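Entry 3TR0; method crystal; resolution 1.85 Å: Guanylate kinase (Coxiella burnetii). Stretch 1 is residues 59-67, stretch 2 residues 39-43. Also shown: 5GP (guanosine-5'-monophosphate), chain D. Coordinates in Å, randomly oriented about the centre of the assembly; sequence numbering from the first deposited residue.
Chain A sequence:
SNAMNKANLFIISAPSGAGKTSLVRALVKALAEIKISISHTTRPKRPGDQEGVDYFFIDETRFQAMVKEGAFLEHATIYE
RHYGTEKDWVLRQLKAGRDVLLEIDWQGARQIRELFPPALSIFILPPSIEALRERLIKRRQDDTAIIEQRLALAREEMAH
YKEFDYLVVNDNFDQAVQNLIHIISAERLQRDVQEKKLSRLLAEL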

ATOM      1  N   ASP A  59      12.231 -30.099 -20.472  1.00 37.67           N
ATOM      2  CA  ASP A  59      11.577 -31.381 -20.230  1.00 37.72           C
ATOM      3  C   ASP A  59      11.640 -31.793 -18.760  1.00 41.64           C
ATOM      4  O   ASP A  59      12.313 -31.148 -17.953  1.00 41.35           O
ATOM      5  CB  ASP A  59      12.144 -32.481 -21.139  1.00 38.11           C
ATOM      6  CG  ASP A  59      13.655 -32.618 -21.040  1.00 43.68           C
ATOM      7  OD1 ASP A  59      14.217 -32.431 -19.941  1.00 38.83           O
ATOM      8  OD2 ASP A  59      14.284 -32.929 -22.072  1.00 53.10           O
ATOM      9  N   GLU A  60      10.920 -32.858 -18.421  1.00 38.90           N
ATOM     10  CA  GLU A  60      10.868 -33.363 -17.050  1.00 44.45           C
ATOM     11  C   GLU A  60      12.249 -33.700 -16.502  1.00 39.27           C
ATOM     12  O   GLU A  60      12.540 -33.448 -15.334  1.00 38.16           O
ATOM     13  CB  GLU A  60       9.983 -34.607 -16.969  1.00 58.58           C
ATOM     14  CG  GLU A  60       8.547 -34.338 -16.568  1.00 75.62           C
ATOM     15  CD  GLU A  60       7.809 -35.611 -16.197  1.00 90.17           C
ATOM     16  OE1 GLU A  60       7.303 -35.694 -15.058  1.00 96.52           O
ATOM     17  OE2 GLU A  60       7.737 -36.528 -17.042  1.00 95.61           O
ATOM     18  N   THR A  61      13.089 -34.293 -17.345  1.00 39.31           N
ATOM     19  CA  THR A  61      14.435 -34.672 -16.939  1.00 39.96           C
ATOM     20  C   THR A  61      15.216 -33.449 -16.479  1.00 39.46           C
ATOM     21  O   THR A  61      15.822 -33.450 -15.406  1.00 41.68           O
ATOM     22  CB  THR A  61      15.194 -35.355 -18.089  1.00 42.14           C
ATOM     23  OG1 THR A  61      14.483 -36.531 -18.497  1.00 44.23           O
ATOM     24  CG2 THR A  61      16.597 -35.742 -17.643  1.00 46.10           C
ATOM     25  N   ARG A  62      15.194 -32.403 -17.296  1.00 40.46           N
ATOM     26  CA  ARG A  62      15.815 -31.132 -16.937  1.00 44.61           C
ATOM     27  C   ARG A  62      15.208 -30.526 -15.671  1.00 41.03           C
ATOM     28  O   ARG A  62      15.929 -30.069 -14.785  1.00 39.21           O
ATOM     29  CB  ARG A  62      15.696 -30.139 -18.091  1.00 48.28           C
ATOM     30  CG  ARG A  62      16.958 -29.980 -18.911  1.00 56.52           C
ATOM     31  CD  ARG A  62      16.713 -29.101 -20.123  1.00 50.53           C
ATOM     32  NE  ARG A  62      15.839 -29.747 -21.099  1.00 56.73           N
ATOM     33  CZ  ARG A  62      15.481 -29.201 -22.256  1.00 50.61           C
ATOM     34  NH1 ARG A  62      15.920 -27.992 -22.582  1.00 50.75           N
ATOM     35  NH2 ARG A  62      14.684 -29.862 -23.085  1.00 43.49           N
ATOM     36  N   PHE A  63      13.881 -30.517 -15.591  1.00 36.50           N
ATOM     37  CA  PHE A  63      13.204 -29.897 -14.455  1.00 32.32           C
ATOM     38  C   PHE A  63      13.502 -30.646 -13.163  1.00 37.53           C
ATOM     39  O   PHE A  63      13.814 -30.037 -12.139  1.00 31.47           O
ATOM     40  CB  PHE A  63      11.694 -29.831 -14.687  1.00 30.87           C
ATOM     41  CG  PHE A  63      10.987 -28.861 -13.785  1.00 31.72           C
ATOM     42  CD1 PHE A  63      10.754 -29.173 -12.455  1.00 30.37           C
ATOM     43  CD2 PHE A  63      10.559 -27.635 -14.265  1.00 32.38           C
ATOM     44  CE1 PHE A  63      10.108 -28.282 -11.623  1.00 30.68           C
ATOM     45  CE2 PHE A  63       9.913 -26.736 -13.433  1.00 32.52           C
ATOM     46  CZ  PHE A  63       9.687 -27.062 -12.112  1.00 30.38           C
ATOM     47  N   GLN A  64      13.409 -31.971 -13.214  1.00 40.19           N
ATOM     48  CA  GLN A  64      13.677 -32.792 -12.042  1.00 42.77           C
ATOM     49  C   GLN A  64      15.106 -32.567 -11.567  1.00 47.75           C
ATOM     50  O   GLN A  64      15.365 -32.469 -10.367  1.00 41.86           O
ATOM     51  CB  GLN A  64      13.436 -34.272 -12.345  1.00 41.10           C
ATOM     52  CG  GLN A  64      13.718 -35.198 -11.172  1.00 61.58           C
ATOM     53  CD  GLN A  64      12.807 -34.935  -9.988  1.00 80.07           C
ATOM     54  OE1 GLN A  64      13.200 -35.118  -8.836  1.00 85.23           O
ATOM     55  NE2 GLN A  64      11.580 -34.508 -10.266  1.00 84.72           N
ATOM     56  N   ALA A  65      16.031 -32.484 -12.519  1.00 49.78           N
ATOM     57  CA  ALA A  65      17.416 -32.164 -12.211  1.00 48.52           C
ATOM     58  C   ALA A  65      17.483 -30.883 -11.382  1.00 39.42           C
ATOM     59  O   ALA A  65      18.040 -30.876 -10.285  1.00 39.33           O
ATOM     60  CB  ALA A  65      18.223 -32.017 -13.489  1.00 38.01           C
HETATM   61  N   MSE A  66      16.902 -29.808 -11.906  1.00 34.20           N
HETATM   62  CA  MSE A  66      16.897 -28.519 -11.210  1.00 36.80           C
HETATM   63  C   MSE A  66      16.332 -28.623  -9.794  1.00 42.51           C
HETATM   64  O   MSE A  66      16.845 -27.993  -8.869  1.00 34.67           O
HETATM   65  CB  MSE A  66      16.122 -27.469 -12.015  1.00 36.88           C
HETATM   66  CG  MSE A  66      16.972 -26.675 -12.992  1.00 33.55           C
HETATM   67 SE   MSE A  66      15.946 -25.932 -14.485  1.00 45.67          SE
HETATM   68  CE  MSE A  66      17.372 -24.927 -15.356  1.00 81.17           C
ATOM     69  N   VAL A  67      15.283 -29.423  -9.629  1.00 42.91           N
ATOM     70  CA  VAL A  67      14.674 -29.620  -8.317  1.00 42.26           C
ATOM     71  C   VAL A  67      15.654 -30.256  -7.332  1.00 43.78           C
ATOM     72  O   VAL A  67      15.836 -29.762  -6.222  1.00 41.79           O
ATOM     73  CB  VAL A  67      13.407 -30.490  -8.400  1.00 47.98           C
ATOM     74  CG1 VAL A  67      12.853 -30.755  -7.007  1.00 52.97           C
ATOM     75  CG2 VAL A  67      12.359 -29.825  -9.284  1.00 34.80           C
TER
HETATM   76  P   5GP D 205       0.105 -21.878 -17.874  1.00 30.33           P
HETATM   77  O1P 5GP D 205       0.952 -20.896 -18.644  1.00 27.75           O
HETATM   78  O2P 5GP D 205       0.355 -23.349 -18.080  1.00 26.59           O
HETATM   79  O3P 5GP D 205      -1.350 -21.557 -18.129  1.00 31.35           O
HETATM   80  O5' 5GP D 205       0.184 -21.537 -16.322  1.00 26.25           O
HETATM   81  C5' 5GP D 205      -0.310 -22.442 -15.349  1.00 26.97           C
HETATM   82  C4' 5GP D 205      -0.238 -21.849 -13.968  1.00 29.60           C
HETATM   83  O4' 5GP D 205       0.993 -22.252 -13.334  1.00 21.49           O
HETATM   84  C3' 5GP D 205      -0.191 -20.331 -13.906  1.00 30.14           C
HETATM   85  O3' 5GP D 205      -1.470 -19.734 -14.032  1.00 34.52           O
HETATM   86  C2' 5GP D 205       0.476 -20.058 -12.563  1.00 35.69           C
HETATM   87  O2' 5GP D 205      -0.487 -20.077 -11.519  1.00 33.21           O
HETATM   88  C1' 5GP D 205       1.384 -21.282 -12.395  1.00 25.60           C
HETATM   89  N9  5GP D 205       2.807 -20.965 -12.609  1.00 17.36           N
HETATM   90  C8  5GP D 205       3.419 -20.486 -13.699  1.00 16.77           C
HETATM   91  N7  5GP D 205       4.746 -20.375 -13.434  1.00 15.47           N
HETATM   92  C5  5GP D 205       4.945 -20.793 -12.161  1.00 16.57           C
HETATM   93  C6  5GP D 205       6.054 -20.912 -11.330  1.00 19.68           C
HETATM   94  O6  5GP D 205       7.199 -20.586 -11.727  1.00 25.37           O
HETATM   95  N1  5GP D 205       5.888 -21.382 -10.087  1.00 21.52           N
HETATM   96  C2  5GP D 205       4.680 -21.736  -9.626  1.00 21.04           C
HETATM   97  N2  5GP D 205       4.525 -22.209  -8.367  1.00 16.75           N
HETATM   98  N3  5GP D 205       3.590 -21.629 -10.406  1.00 17.34           N
HETATM   99  C4  5GP D 205       3.714 -21.167 -11.667  1.00 17.59           C
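Stretch 2 39-43: SHTTR

Short segments can pack against a helix without a single hydrogen bond between them, and guanylate kinase offers a compact example. D59 caps the helix that begins at E60, its OD1 accepting from R62 N at 2.8 Å. Residues 39–43 run past the start of this helix, extended through H40 and T41 before T42 turns to phi/psi of -95/-6. The backbones come nearest where D59 CA lies 5.1 Å from T42 CA.

T42 covers the most surface. Its CA-to-CB bond points toward the helix, and its methyl, CG2, lies 3.5 Å from F63 CB and 3.8 Å from both D59 O and E60 CA, while its hydroxyl is hydrogen-bonded elsewhere in the structure. F63, in the t rotamer, extends its ring alongside the strand; H40 O lies near the ring plane, at its edge, 3.6 Å from F63 CE2. One turn further along, the selenomethionine M66 meets the H40 side chain. M66 SE sits over one face of the imidazole, 4.2 Å from the ring centroid, and M66 CE approaches H40 NE2 to 3.5 Å. As stretch 2 advances from H40 to T42, its contacts therefore step back from M66 toward the helix start. The CA-to-CB bond of T41 instead points away from the helix, and T41 OG1 accepts from R43 N at 3.0 Å.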

ATOM      1  N   SER A  39       9.590 -18.065 -15.691  1.00 20.12           N
ATOM      2  CA  SER A  39       9.626 -19.385 -15.070  1.00 21.08           C
ATOM      3  C   SER A  39      10.113 -20.482 -16.005  1.00 31.18           C
ATOM      4  O   SER A  39      10.060 -20.347 -17.228  1.00 30.66           O
ATOM      5  CB  SER A  39       8.231 -19.766 -14.558  1.00 21.02           C
ATOM      6  OG  SER A  39       7.786 -18.847 -13.566  1.00 19.95           O
ATOM      7  N   HIS A  40      10.584 -21.571 -15.408  1.00 22.21           N
ATOM      8  CA  HIS A  40      10.819 -22.812 -16.130  1.00 24.68           C
ATOM      9  C   HIS A  40       9.564 -23.669 -16.006  1.00 27.33           C
ATOM     10  O   HIS A  40       8.894 -23.651 -14.973  1.00 27.79           O
ATOM     11  CB  HIS A  40      12.023 -23.554 -15.546  1.00 23.03           C
ATOM     12  CG  HIS A  40      13.345 -22.949 -15.901  1.00 27.30           C
ATOM     13  ND1 HIS A  40      13.851 -21.832 -15.267  1.00 26.43           N
ATOM     14  CD2 HIS A  40      14.279 -23.314 -16.813  1.00 30.93           C
ATOM     15  CE1 HIS A  40      15.030 -21.532 -15.779  1.00 28.12           C
ATOM     16  NE2 HIS A  40      15.315 -22.418 -16.720  1.00 28.40           N
ATOM     17  N   THR A  41       9.238 -24.411 -17.060  1.00 27.22           N
ATOM     18  CA  THR A  41       8.066 -25.275 -17.048  1.00 28.35           C
ATOM     19  C   THR A  41       8.247 -26.492 -17.952  1.00 30.86           C
ATOM     20  O   THR A  41       8.948 -26.431 -18.959  1.00 27.00           O
ATOM     21  CB  THR A  41       6.799 -24.518 -17.492  1.00 36.62           C
ATOM     22  OG1 THR A  41       5.652 -25.359 -17.318  1.00 31.68           O
ATOM     23  CG2 THR A  41       6.903 -24.111 -18.950  1.00 31.09           C
ATOM     24  N   THR A  42       7.610 -27.596 -17.577  1.00 28.90           N
ATOM     25  CA  THR A  42       7.601 -28.795 -18.402  1.00 28.51           C
ATOM     26  C   THR A  42       6.340 -28.811 -19.251  1.00 35.51           C
ATOM     27  O   THR A  42       6.166 -29.677 -20.107  1.00 34.49           O
ATOM     28  CB  THR A  42       7.639 -30.073 -17.552  1.00 30.54           C
ATOM     29  OG1 THR A  42       6.484 -30.117 -16.708  1.00 31.84           O
ATOM     30  CG2 THR A  42       8.893 -30.109 -16.693  1.00 30.58           C
ATOM     31  N   ARG A  43       5.456 -27.849 -19.002  1.00 34.15           N
ATOM     32  CA  ARG A  43       4.238 -27.722 -19.788  1.00 35.75           C
ATOM     33  C   ARG A  43       4.624 -27.561 -21.254  1.00 35.12           C
ATOM     34  O   ARG A  43       5.463 -26.730 -21.592  1.00 33.50           O
ATOM     35  CB  ARG A  43       3.410 -26.528 -19.297  1.00 34.91           C
ATOM     36  CG  ARG A  43       1.982 -26.498 -19.826  1.00 41.80           C
ATOM     37  CD  ARG A  43       1.869 -25.608 -21.046  1.00 34.32           C
ATOM     38  NE  ARG A  43       1.809 -24.199 -20.679  1.00 34.18           N
ATOM     39  CZ  ARG A  43       2.171 -23.203 -21.478  1.00 33.95           C
ATOM     40  NH1 ARG A  43       2.639 -23.462 -22.691  1.00 33.69           N
ATOM     41  NH2 ARG A  43       2.069 -21.949 -21.062  1.00 30.42           N
TER